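Local atomic coordinates of Beta/gama crystallin family protein (Methanosarcina acetivorans, PDB entry 3HZ2), a protein that binds calcium ions through a betagamma-crystallin domain built of two Greek key motifs. Residues 44-58 with 71-84. Residues are numbered along the deposited sequence; the frame is centred on the assembly and turned at random.
Sequences TWRFYEYINYGGRYW and AGIPDNSISSFRQI. With CA (calcium ion), chain F; CA (calcium ion), chain E.
R82 lies flat on one face of the Y53 ring, guanidinium and ring planes 12° apart. R82 CD sits over the ring centre, 3.7 Å from the Y53 centroid, and R82 CZ makes an off-centre cation-pi contact. F81 O comes to the edge of Y53. At the edge of the guanidinium, R82 NH2 donates in plane to Y48 OH at 3.1 Å. The Y48 ring has Y57 CB on one face and Y53 CA on the other. The W58 ring carries I73 CG1 on one face and R56 C on the opposite one, with a water at its edge bridging W58 NE1 to G72 O. R82 CG stands between backbone N and carbonyl carbon (chi1 60°), and the chain then runs extended to NE across one face of Y53. Alanine here would take the guanidinium and CD off Y53 and is likely to leave Y48 OH without its NH2 donor.

Strands 45-48 and 80-83 pair antiparallel. S79 and S80 both face Y48, a classic beta bulge. S80 OG donates to Y50 O (2.7 Å) and accepts from Y53 N (3.0 Å), tying the turn to the strand. F47 packs on V5 and I38, F81 on V5 and V7, I78 on I38. At the bulge S79 OG, also hydrogen-bonded to N32, binds one calcium at 2.6 Å beside E49 O, S77 O and D33. Calcium thus joins both segments, as in the crystallin calcium-binding motif.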
# COMPACT_ATOMS: atom_id res chain seq x y z
N THR A 44 4.39 -2.53 10.35
CA THR A 44 4.99 -1.54 9.46
C THR A 44 5.09 -2.21 8.10
O THR A 44 5.52 -3.35 7.99
CB THR A 44 6.39 -1.13 9.93
OG1 THR A 44 6.31 -0.58 11.25
CG2 THR A 44 6.98 -0.09 8.99
N TRP A 45 4.67 -1.49 7.07
CA TRP A 45 4.69 -2.03 5.72
C TRP A 45 5.53 -1.22 4.76
O TRP A 45 5.55 0.01 4.81
CB TRP A 45 3.26 -2.14 5.17
CG TRP A 45 2.40 -3.11 5.92
CD1 TRP A 45 1.83 -2.94 7.14
CD2 TRP A 45 2.00 -4.41 5.47
NE1 TRP A 45 1.10 -4.05 7.49
CE2 TRP A 45 1.19 -4.97 6.48
CE3 TRP A 45 2.26 -5.16 4.31
CZ2 TRP A 45 0.63 -6.25 6.36
CZ3 TRP A 45 1.70 -6.43 4.20
CH2 TRP A 45 0.89 -6.96 5.22
N ARG A 46 6.21 -1.92 3.87
CA ARG A 46 7.06 -1.30 2.86
C ARG A 46 6.40 -1.41 1.49
O ARG A 46 6.01 -2.50 1.07
CB ARG A 46 8.43 -1.98 2.83
CG ARG A 46 9.32 -1.52 1.71
CD ARG A 46 10.74 -2.02 1.91
NE ARG A 46 11.34 -1.46 3.12
CZ ARG A 46 12.58 -1.70 3.51
NH1 ARG A 46 13.35 -2.50 2.78
NH2 ARG A 46 13.06 -1.14 4.61
N PHE A 47 6.29 -0.27 0.81
CA PHE A 47 5.68 -0.24 -0.51
C PHE A 47 6.73 0.05 -1.58
O PHE A 47 7.50 0.99 -1.46
CB PHE A 47 4.57 0.82 -0.55
CG PHE A 47 3.50 0.59 0.48
CD1 PHE A 47 3.69 0.97 1.81
CD2 PHE A 47 2.32 -0.08 0.13
CE1 PHE A 47 2.72 0.68 2.78
CE2 PHE A 47 1.36 -0.37 1.10
CZ PHE A 47 1.56 0.01 2.42
N TYR A 48 6.75 -0.79 -2.61
CA TYR A 48 7.71 -0.69 -3.70
C TYR A 48 7.07 -0.18 -4.98
O TYR A 48 5.89 -0.43 -5.24
CB TYR A 48 8.33 -2.06 -3.98
CG TYR A 48 9.35 -2.50 -2.96
CD1 TYR A 48 10.69 -2.18 -3.10
CD2 TYR A 48 8.97 -3.29 -1.87
CE1 TYR A 48 11.64 -2.62 -2.17
CE2 TYR A 48 9.91 -3.74 -0.94
CZ TYR A 48 11.24 -3.40 -1.10
OH TYR A 48 12.17 -3.87 -0.20
N GLU A 49 7.85 0.52 -5.80
CA GLU A 49 7.30 1.04 -7.03
C GLU A 49 7.24 -0.01 -8.15
O GLU A 49 6.59 0.20 -9.14
CB GLU A 49 8.09 2.27 -7.50
CG GLU A 49 9.45 1.98 -8.07
CD GLU A 49 10.17 3.25 -8.48
OE1 GLU A 49 9.57 4.08 -9.18
OE2 GLU A 49 11.35 3.42 -8.10
N TYR A 50 7.91 -1.14 -7.99
CA TYR A 50 7.87 -2.16 -9.03
C TYR A 50 7.41 -3.49 -8.45
O TYR A 50 7.53 -3.71 -7.25
CB TYR A 50 9.26 -2.33 -9.66
CG TYR A 50 9.77 -1.08 -10.36
CD1 TYR A 50 11.13 -0.81 -10.45
CD2 TYR A 50 8.88 -0.17 -10.93
CE1 TYR A 50 11.61 0.33 -11.08
CE2 TYR A 50 9.35 0.98 -11.58
CZ TYR A 50 10.71 1.22 -11.64
OH TYR A 50 11.17 2.36 -12.26
N ILE A 51 6.86 -4.37 -9.29
CA ILE A 51 6.41 -5.66 -8.78
C ILE A 51 7.62 -6.42 -8.24
O ILE A 51 8.76 -6.06 -8.52
CB ILE A 51 5.72 -6.52 -9.86
CG1 ILE A 51 6.70 -6.83 -10.99
CG2 ILE A 51 4.49 -5.80 -10.40
CD1 ILE A 51 6.17 -7.86 -11.97
N ASN A 52 7.36 -7.46 -7.47
CA ASN A 52 8.42 -8.26 -6.89
C ASN A 52 9.43 -7.44 -6.09
O ASN A 52 10.63 -7.69 -6.13
CB ASN A 52 9.14 -9.04 -7.99
CG ASN A 52 8.24 -10.06 -8.65
OD1 ASN A 52 7.55 -10.81 -7.98
ND2 ASN A 52 8.26 -10.09 -9.98
N TYR A 53 8.91 -6.44 -5.38
CA TYR A 53 9.72 -5.58 -4.53
C TYR A 53 10.90 -4.91 -5.24
O TYR A 53 12.03 -4.93 -4.75
CB TYR A 53 10.19 -6.40 -3.32
CG TYR A 53 9.07 -7.24 -2.76
CD1 TYR A 53 9.16 -8.63 -2.71
CD2 TYR A 53 7.87 -6.65 -2.35
CE1 TYR A 53 8.09 -9.41 -2.27
CE2 TYR A 53 6.79 -7.43 -1.92
CZ TYR A 53 6.91 -8.80 -1.88
OH TYR A 53 5.85 -9.58 -1.47
N GLY A 54 10.61 -4.31 -6.38
CA GLY A 54 11.66 -3.63 -7.13
C GLY A 54 11.54 -2.12 -7.07
O GLY A 54 10.48 -1.58 -6.74
N GLY A 55 12.63 -1.44 -7.39
CA GLY A 55 12.65 0.01 -7.38
C GLY A 55 12.66 0.67 -6.01
O GLY A 55 13.00 0.04 -5.00
N ARG A 56 12.30 1.94 -5.98
CA ARG A 56 12.26 2.72 -4.75
C ARG A 56 11.16 2.23 -3.83
O ARG A 56 10.19 1.62 -4.27
CB ARG A 56 12.04 4.19 -5.09
CG ARG A 56 13.19 4.82 -5.87
CD ARG A 56 12.81 6.18 -6.41
NE ARG A 56 11.88 6.08 -7.53
CZ ARG A 56 11.35 7.13 -8.16
NH1 ARG A 56 11.65 8.36 -7.76
NH2 ARG A 56 10.53 6.94 -9.18
N TYR A 57 11.32 2.50 -2.53
CA TYR A 57 10.33 2.07 -1.55
C TYR A 57 10.07 3.11 -0.47
O TYR A 57 10.85 4.04 -0.28
CB TYR A 57 10.77 0.76 -0.91
CG TYR A 57 12.12 0.83 -0.23
CD1 TYR A 57 12.23 1.13 1.13
CD2 TYR A 57 13.30 0.60 -0.95
CE1 TYR A 57 13.48 1.19 1.76
CE2 TYR A 57 14.55 0.66 -0.34
CZ TYR A 57 14.63 0.95 1.01
OH TYR A 57 15.87 0.98 1.62
N TRP A 58 8.95 2.93 0.22
CA TRP A 58 8.52 3.82 1.30
C TRP A 58 7.96 2.97 2.43
O TRP A 58 7.17 2.06 2.19
CB TRP A 58 7.44 4.77 0.77
CG TRP A 58 7.91 5.63 -0.37
CD1 TRP A 58 8.51 6.85 -0.28
CD2 TRP A 58 7.86 5.30 -1.77
NE1 TRP A 58 8.84 7.31 -1.53
CE2 TRP A 58 8.46 6.38 -2.46
CE3 TRP A 58 7.38 4.21 -2.49
CZ2 TRP A 58 8.58 6.39 -3.86
CZ3 TRP A 58 7.51 4.22 -3.88
CH2 TRP A 58 8.11 5.30 -4.55
N ALA A 71 2.30 10.42 2.18
CA ALA A 71 3.30 9.47 2.67
C ALA A 71 4.53 9.54 1.77
O ALA A 71 5.42 8.69 1.85
CB ALA A 71 2.73 8.06 2.68
N GLY A 72 4.57 10.55 0.91
CA GLY A 72 5.69 10.73 0.00
C GLY A 72 5.70 9.77 -1.17
O GLY A 72 6.67 9.70 -1.92
N ILE A 73 4.61 9.03 -1.35
CA ILE A 73 4.50 8.06 -2.43
C ILE A 73 3.77 8.64 -3.65
O ILE A 73 2.71 9.24 -3.51
CB ILE A 73 3.73 6.81 -1.97
CG1 ILE A 73 4.40 6.22 -0.73
CG2 ILE A 73 3.65 5.79 -3.09
CD1 ILE A 73 3.59 5.12 -0.06
N PRO A 74 4.35 8.48 -4.85
CA PRO A 74 3.68 9.01 -6.04
C PRO A 74 2.36 8.27 -6.26
O PRO A 74 2.27 7.07 -6.00
CB PRO A 74 4.70 8.76 -7.15
CG PRO A 74 5.50 7.59 -6.64
CD PRO A 74 5.65 7.89 -5.18
N ASP A 75 1.35 8.98 -6.73
CA ASP A 75 0.04 8.36 -6.94
C ASP A 75 0.06 7.32 -8.06
O ASP A 75 0.79 7.45 -9.04
CB ASP A 75 -1.00 9.45 -7.24
CG ASP A 75 -2.42 8.93 -7.18
OD1 ASP A 75 -2.68 8.05 -6.33
OD2 ASP A 75 -3.26 9.40 -7.96
N ASN A 76 -0.75 6.27 -7.90
CA ASN A 76 -0.86 5.20 -8.90
C ASN A 76 0.48 4.58 -9.27
O ASN A 76 0.71 4.26 -10.43
CB ASN A 76 -1.52 5.73 -10.17
CG ASN A 76 -2.89 6.27 -9.92
OD1 ASN A 76 -3.51 5.90 -8.94
ND2 ASN A 76 -3.39 7.12 -10.81
N SER A 77 1.35 4.39 -8.29
CA SER A 77 2.67 3.84 -8.58
C SER A 77 3.07 2.60 -7.79
O SER A 77 4.04 1.94 -8.15
CB SER A 77 3.73 4.92 -8.38
OG SER A 77 3.81 5.27 -7.02
N ILE A 78 2.37 2.29 -6.71
CA ILE A 78 2.73 1.12 -5.93
C ILE A 78 2.50 -0.15 -6.74
O ILE A 78 1.46 -0.30 -7.38
CB ILE A 78 1.92 1.06 -4.62
CG1 ILE A 78 2.32 2.23 -3.72
CG2 ILE A 78 2.15 -0.28 -3.91
CD1 ILE A 78 1.47 2.40 -2.49
N SER A 79 3.47 -1.07 -6.73
CA SER A 79 3.33 -2.31 -7.48
C SER A 79 3.55 -3.56 -6.64
O SER A 79 3.36 -4.68 -7.12
CB SER A 79 4.29 -2.32 -8.67
OG SER A 79 3.82 -1.42 -9.66
N SER A 80 3.96 -3.38 -5.39
CA SER A 80 4.17 -4.49 -4.48
C SER A 80 4.41 -3.95 -3.09
O SER A 80 4.83 -2.81 -2.92
CB SER A 80 5.35 -5.37 -4.92
OG SER A 80 6.58 -4.67 -4.90
N PHE A 81 4.12 -4.76 -2.08
CA PHE A 81 4.35 -4.33 -0.71
C PHE A 81 4.42 -5.53 0.22
O PHE A 81 3.81 -6.57 -0.04
CB PHE A 81 3.27 -3.32 -0.25
CG PHE A 81 1.85 -3.82 -0.34
CD1 PHE A 81 1.30 -4.61 0.66
CD2 PHE A 81 1.05 -3.45 -1.42
CE1 PHE A 81 -0.03 -5.03 0.59
CE2 PHE A 81 -0.28 -3.87 -1.50
CZ PHE A 81 -0.82 -4.66 -0.50
N ARG A 82 5.20 -5.39 1.28
CA ARG A 82 5.36 -6.46 2.24
C ARG A 82 5.64 -5.92 3.63
O ARG A 82 6.00 -4.76 3.81
CB ARG A 82 6.50 -7.39 1.82
CG ARG A 82 7.85 -6.70 1.70
CD ARG A 82 8.92 -7.69 1.27
NE ARG A 82 10.15 -7.04 0.84
CZ ARG A 82 11.18 -7.67 0.28
NH1 ARG A 82 11.12 -8.99 0.08
NH2 ARG A 82 12.26 -7.00 -0.10
N GLN A 83 5.47 -6.79 4.62
CA GLN A 83 5.68 -6.44 6.01
C GLN A 83 7.18 -6.39 6.32
O GLN A 83 7.97 -7.14 5.74
CB GLN A 83 5.02 -7.49 6.89
CG GLN A 83 4.81 -7.07 8.33
CD GLN A 83 4.39 -8.23 9.20
OE1 GLN A 83 3.61 -9.09 8.78
NE2 GLN A 83 4.89 -8.26 10.43
N ILE A 84 7.57 -5.49 7.21
CA ILE A 84 8.97 -5.37 7.61
C ILE A 84 9.09 -5.15 9.11
O ILE A 84 8.04 -4.94 9.77
CB ILE A 84 9.67 -4.21 6.88
CG1 ILE A 84 8.93 -2.89 7.13
CG2 ILE A 84 9.76 -4.51 5.39
CD1 ILE A 84 9.61 -1.68 6.54
OXT ILE A 84 10.23 -5.17 9.61
CA CA F . 4.62 0.95 -10.37
CA CA E . -5.72 5.73 -8.00
O HOH W 1 5.64 -5.25 10.74
O HOH W 2 9.34 9.25 -3.21
O HOH W 3 -5.50 8.36 -8.46
O HOH W 4 -6.26 4.49 -10.20
O HOH W 5 -8.15 6.68 -8.62
O HOH W 6 4.90 3.30 -11.79
O HOH W 7 5.39 -0.48 -12.63